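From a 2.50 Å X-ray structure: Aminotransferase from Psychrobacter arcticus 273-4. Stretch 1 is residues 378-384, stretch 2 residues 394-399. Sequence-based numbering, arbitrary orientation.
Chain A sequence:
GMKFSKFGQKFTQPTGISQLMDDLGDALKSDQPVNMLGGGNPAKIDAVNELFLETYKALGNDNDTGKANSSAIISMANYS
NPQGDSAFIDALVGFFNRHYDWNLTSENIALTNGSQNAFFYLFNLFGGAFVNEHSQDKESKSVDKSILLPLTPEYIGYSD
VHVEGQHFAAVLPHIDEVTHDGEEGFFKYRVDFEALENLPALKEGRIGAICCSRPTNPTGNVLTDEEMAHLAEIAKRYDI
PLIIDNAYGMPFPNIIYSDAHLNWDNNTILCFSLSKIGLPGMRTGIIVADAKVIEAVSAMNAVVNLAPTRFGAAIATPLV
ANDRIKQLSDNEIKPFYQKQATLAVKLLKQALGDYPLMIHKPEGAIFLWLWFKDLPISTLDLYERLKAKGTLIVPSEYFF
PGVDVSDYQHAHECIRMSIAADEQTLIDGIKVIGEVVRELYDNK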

ATOM      1  N   SER A 378      -7.833 -35.113  10.109  1.00 34.72           N
ATOM      2  CA  SER A 378      -7.905 -34.042   9.101  1.00 34.73           C
ATOM      3  C   SER A 378      -6.520 -33.397   9.028  1.00 34.90           C
ATOM      4  O   SER A 378      -5.764 -33.441  10.013  1.00 35.59           O
ATOM      5  N   THR A 379      -6.193 -32.790   7.889  1.00 34.39           N
ATOM      6  CA  THR A 379      -4.903 -32.102   7.739  1.00 34.35           C
ATOM      7  C   THR A 379      -4.774 -30.889   8.674  1.00 35.65           C
ATOM      8  O   THR A 379      -3.656 -30.555   9.060  1.00 35.44           O
ATOM      9  N   LEU A 380      -5.895 -30.268   9.070  1.00 37.72           N
ATOM     10  CA  LEU A 380      -5.873 -29.221  10.120  1.00 39.53           C
ATOM     11  C   LEU A 380      -5.383 -29.801  11.458  1.00 40.93           C
ATOM     12  O   LEU A 380      -4.727 -29.100  12.227  1.00 40.81           O
ATOM     13  N   ASP A 381      -5.723 -31.068  11.710  1.00 42.40           N
ATOM     14  CA  ASP A 381      -5.312 -31.809  12.904  1.00 43.63           C
ATOM     15  C   ASP A 381      -3.838 -32.224  12.764  1.00 43.10           C
ATOM     16  O   ASP A 381      -3.076 -32.128  13.732  1.00 43.53           O
ATOM     17  N   LEU A 382      -3.448 -32.689  11.570  1.00 41.86           N
ATOM     18  CA  LEU A 382      -2.042 -32.997  11.260  1.00 40.76           C
ATOM     19  C   LEU A 382      -1.168 -31.760  11.502  1.00 40.00           C
ATOM     20  O   LEU A 382      -0.137 -31.861  12.134  1.00 39.76           O
ATOM     21  N   TYR A 383      -1.607 -30.608  11.012  1.00 40.19           N
ATOM     22  CA  TYR A 383      -0.909 -29.325  11.233  1.00 40.65           C
ATOM     23  C   TYR A 383      -0.624 -29.043  12.717  1.00 41.19           C
ATOM     24  O   TYR A 383       0.479 -28.631  13.057  1.00 40.80           O
ATOM     25  N   GLU A 384      -1.618 -29.279  13.578  1.00 42.69           N
ATOM     26  CA  GLU A 384      -1.483 -29.061  15.032  1.00 43.04           C
ATOM     27  C   GLU A 384      -0.457 -30.005  15.646  1.00 42.51           C
ATOM     28  O   GLU A 384       0.337 -29.590  16.486  1.00 42.44           O
ATOM     29  N   VAL A 394       1.256 -25.883   5.918  1.00 34.56           N
ATOM     30  CA  VAL A 394      -0.065 -25.230   5.834  1.00 34.14           C
ATOM     31  C   VAL A 394      -1.137 -26.290   5.468  1.00 34.12           C
ATOM     32  O   VAL A 394      -0.961 -27.026   4.487  1.00 33.07           O
ATOM     33  N   PRO A 395      -2.242 -26.379   6.257  1.00 34.06           N
ATOM     34  CA  PRO A 395      -3.301 -27.361   5.938  1.00 33.49           C
ATOM     35  C   PRO A 395      -4.154 -26.900   4.747  1.00 33.06           C
ATOM     36  O   PRO A 395      -4.307 -25.695   4.513  1.00 33.29           O
ATOM     37  N   SER A 396      -4.680 -27.865   4.002  1.00 32.54           N
ATOM     38  CA  SER A 396      -5.466 -27.603   2.791  1.00 33.23           C
ATOM     39  C   SER A 396      -6.813 -26.894   2.922  1.00 34.58           C
ATOM     40  O   SER A 396      -7.247 -26.257   1.963  1.00 33.98           O
ATOM     41  N   GLU A 397      -7.475 -26.985   4.075  1.00 36.10           N
ATOM     42  CA  GLU A 397      -8.803 -26.397   4.203  1.00 37.88           C
ATOM     43  C   GLU A 397      -8.920 -24.876   3.988  1.00 37.40           C
ATOM     44  O   GLU A 397     -10.026 -24.394   3.790  1.00 36.46           O
ATOM     45  N   TYR A 398      -7.801 -24.145   3.994  1.00 37.50           N
ATOM     46  CA  TYR A 398      -7.799 -22.689   3.764  1.00 37.64           C
ATOM     47  C   TYR A 398      -7.568 -22.253   2.310  1.00 36.49           C
ATOM     48  O   TYR A 398      -7.592 -21.049   2.031  1.00 35.69           O
ATOM     49  N   PHE A 399      -7.392 -23.205   1.392  1.00 35.71           N
ATOM     50  CA  PHE A 399      -7.105 -22.906  -0.016  1.00 35.88           C
ATOM     51  C   PHE A 399      -8.292 -23.123  -0.954  1.00 36.08           C
ATOM     52  O   PHE A 399      -8.101 -23.338  -2.144  1.00 37.69           O
TER

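What fills the hollow beside the first turn of the helix? Pro-395 does, its CA-to-CB bond pointing toward stretch 1 and its ring in the C-gamma endo pucker. Pro-395 CB lies 3.6 Å from Thr-379 O, Pro-395 CG 4.1 Å from Leu-380 CD1, and Pro-395 CD 4.1 Å from Tyr-383 CD1. The compact ring thus lodges among helix backbone, a leucine methyl and an obliquely placed tyrosine ring; Tyr-383, with chi1 t, also points toward stretch 2.

How does Leu-380 fit, if its CA-to-CB bond runs sideways? Its t, p rotamer carries CD1 past the CG corner of Pro-395 toward Tyr-398; Leu-380 CD1 lies 4.2 Å from Tyr-398 CE2 and 3.5 Å from Tyr-398 OH. Tyr-398, with chi1 m, also starts sideways, but its end comes nearer and meets this methyl obliquely. Glu-397 (p, t) points toward the helix, placing Glu-397 OE1 3.2 Å from Leu-380 CB, a close contact without a polar partner in that side chain.

Where do polar groups meet? Thr-379 and Ser-396, both p, place Thr-379 OG1 and Ser-396 OG 3.0 Å apart, and each hydroxyl is hydrogen-bonded elsewhere in the structure. Within stretch 1, Ser-378 (p) caps the helix: Asp-381 N donates to Ser-378 OG at 3.3 Å.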

ATOM      1  CB  SER A 378      -8.959 -32.977   9.451  1.00 33.57           C
ATOM      2  OG  SER A 378      -8.580 -32.195  10.564  1.00 32.70           O
ATOM      3  CB  THR A 379      -4.559 -31.789   6.284  1.00 33.49           C
ATOM      4  OG1 THR A 379      -5.656 -31.133   5.638  1.00 32.87           O
ATOM      5  CG2 THR A 379      -4.223 -33.091   5.555  1.00 32.69           C
ATOM      6  CB  LEU A 380      -7.249 -28.572  10.333  1.00 39.70           C
ATOM      7  CG  LEU A 380      -7.337 -27.455  11.419  1.00 40.02           C
ATOM      8  CD1 LEU A 380      -6.293 -26.330  11.176  1.00 39.12           C
ATOM      9  CD2 LEU A 380      -8.759 -26.885  11.555  1.00 38.59           C
ATOM     10  CB  ASP A 381      -6.217 -33.032  13.099  1.00 45.64           C
ATOM     11  CG  ASP A 381      -6.438 -33.379  14.558  1.00 47.40           C
ATOM     12  OD1 ASP A 381      -5.449 -33.429  15.340  1.00 48.94           O
ATOM     13  OD2 ASP A 381      -7.621 -33.620  14.905  1.00 47.77           O
ATOM     14  CB  LEU A 382      -1.872 -33.478   9.810  1.00 40.13           C
ATOM     15  CG  LEU A 382      -0.476 -33.863   9.307  1.00 39.01           C
ATOM     16  CD1 LEU A 382       0.121 -34.888  10.240  1.00 38.70           C
ATOM     17  CD2 LEU A 382      -0.523 -34.379   7.856  1.00 37.74           C
ATOM     18  CB  TYR A 383      -1.688 -28.164  10.592  1.00 40.49           C
ATOM     19  CG  TYR A 383      -1.360 -26.795  11.136  1.00 40.48           C
ATOM     20  CD1 TYR A 383      -0.267 -26.070  10.655  1.00 40.61           C
ATOM     21  CD2 TYR A 383      -2.156 -26.211  12.135  1.00 40.63           C
ATOM     22  CE1 TYR A 383       0.039 -24.789  11.170  1.00 40.33           C
ATOM     23  CE2 TYR A 383      -1.859 -24.936  12.655  1.00 40.45           C
ATOM     24  CZ  TYR A 383      -0.761 -24.243  12.171  1.00 40.23           C
ATOM     25  OH  TYR A 383      -0.486 -23.013  12.687  1.00 40.93           O
ATOM     26  CB  GLU A 384      -2.834 -29.219  15.766  1.00 43.52           C
ATOM     27  CG  GLU A 384      -3.919 -28.188  15.396  1.00 44.34           C
ATOM     28  CD  GLU A 384      -3.636 -26.745  15.840  1.00 45.06           C
ATOM     29  OE1 GLU A 384      -2.891 -26.544  16.829  1.00 45.87           O
ATOM     30  OE2 GLU A 384      -4.189 -25.809  15.203  1.00 45.07           O
ATOM     31  CB  VAL A 394      -0.077 -24.062   4.836  1.00 34.34           C
ATOM     32  CG1 VAL A 394      -1.367 -23.251   4.982  1.00 34.37           C
ATOM     33  CG2 VAL A 394       1.114 -23.133   5.083  1.00 34.96           C
ATOM     34  CB  PRO A 395      -4.118 -27.437   7.229  1.00 33.30           C
ATOM     35  CG  PRO A 395      -4.018 -26.092   7.815  1.00 33.79           C
ATOM     36  CD  PRO A 395      -2.652 -25.516   7.390  1.00 34.16           C
ATOM     37  CB  SER A 396      -5.714 -28.926   2.050  1.00 33.69           C
ATOM     38  OG  SER A 396      -6.236 -29.961   2.905  1.00 32.55           O
ATOM     39  CB  GLU A 397      -9.497 -26.843   5.489  1.00 40.13           C
ATOM     40  CG  GLU A 397      -8.978 -26.272   6.792  1.00 42.45           C
ATOM     41  CD  GLU A 397      -9.834 -26.744   7.968  1.00 44.00           C
ATOM     42  OE1 GLU A 397      -9.695 -27.934   8.370  1.00 45.80           O
ATOM     43  OE2 GLU A 397     -10.649 -25.925   8.468  1.00 44.57           O
ATOM     44  CB  TYR A 398      -6.771 -22.002   4.686  1.00 39.05           C
ATOM     45  CG  TYR A 398      -6.994 -22.317   6.149  1.00 40.69           C
ATOM     46  CD1 TYR A 398      -8.223 -22.008   6.773  1.00 40.95           C
ATOM     47  CD2 TYR A 398      -5.993 -22.935   6.923  1.00 41.47           C
ATOM     48  CE1 TYR A 398      -8.456 -22.314   8.142  1.00 41.72           C
ATOM     49  CE2 TYR A 398      -6.211 -23.236   8.303  1.00 41.93           C
ATOM     50  CZ  TYR A 398      -7.447 -22.923   8.896  1.00 42.12           C
ATOM     51  OH  TYR A 398      -7.668 -23.208  10.221  1.00 42.74           O
ATOM     52  CB  PHE A 399      -5.873 -23.715  -0.491  1.00 35.92           C
ATOM     53  CG  PHE A 399      -4.596 -23.353   0.201  1.00 34.60           C
ATOM     54  CD1 PHE A 399      -3.774 -22.356  -0.303  1.00 34.70           C
ATOM     55  CD2 PHE A 399      -4.203 -24.027   1.337  1.00 34.76           C
ATOM     56  CE1 PHE A 399      -2.562 -22.013   0.331  1.00 34.96           C
ATOM     57  CE2 PHE A 399      -3.006 -23.713   1.980  1.00 35.86           C
ATOM     58  CZ  PHE A 399      -2.175 -22.689   1.478  1.00 35.43           C
TER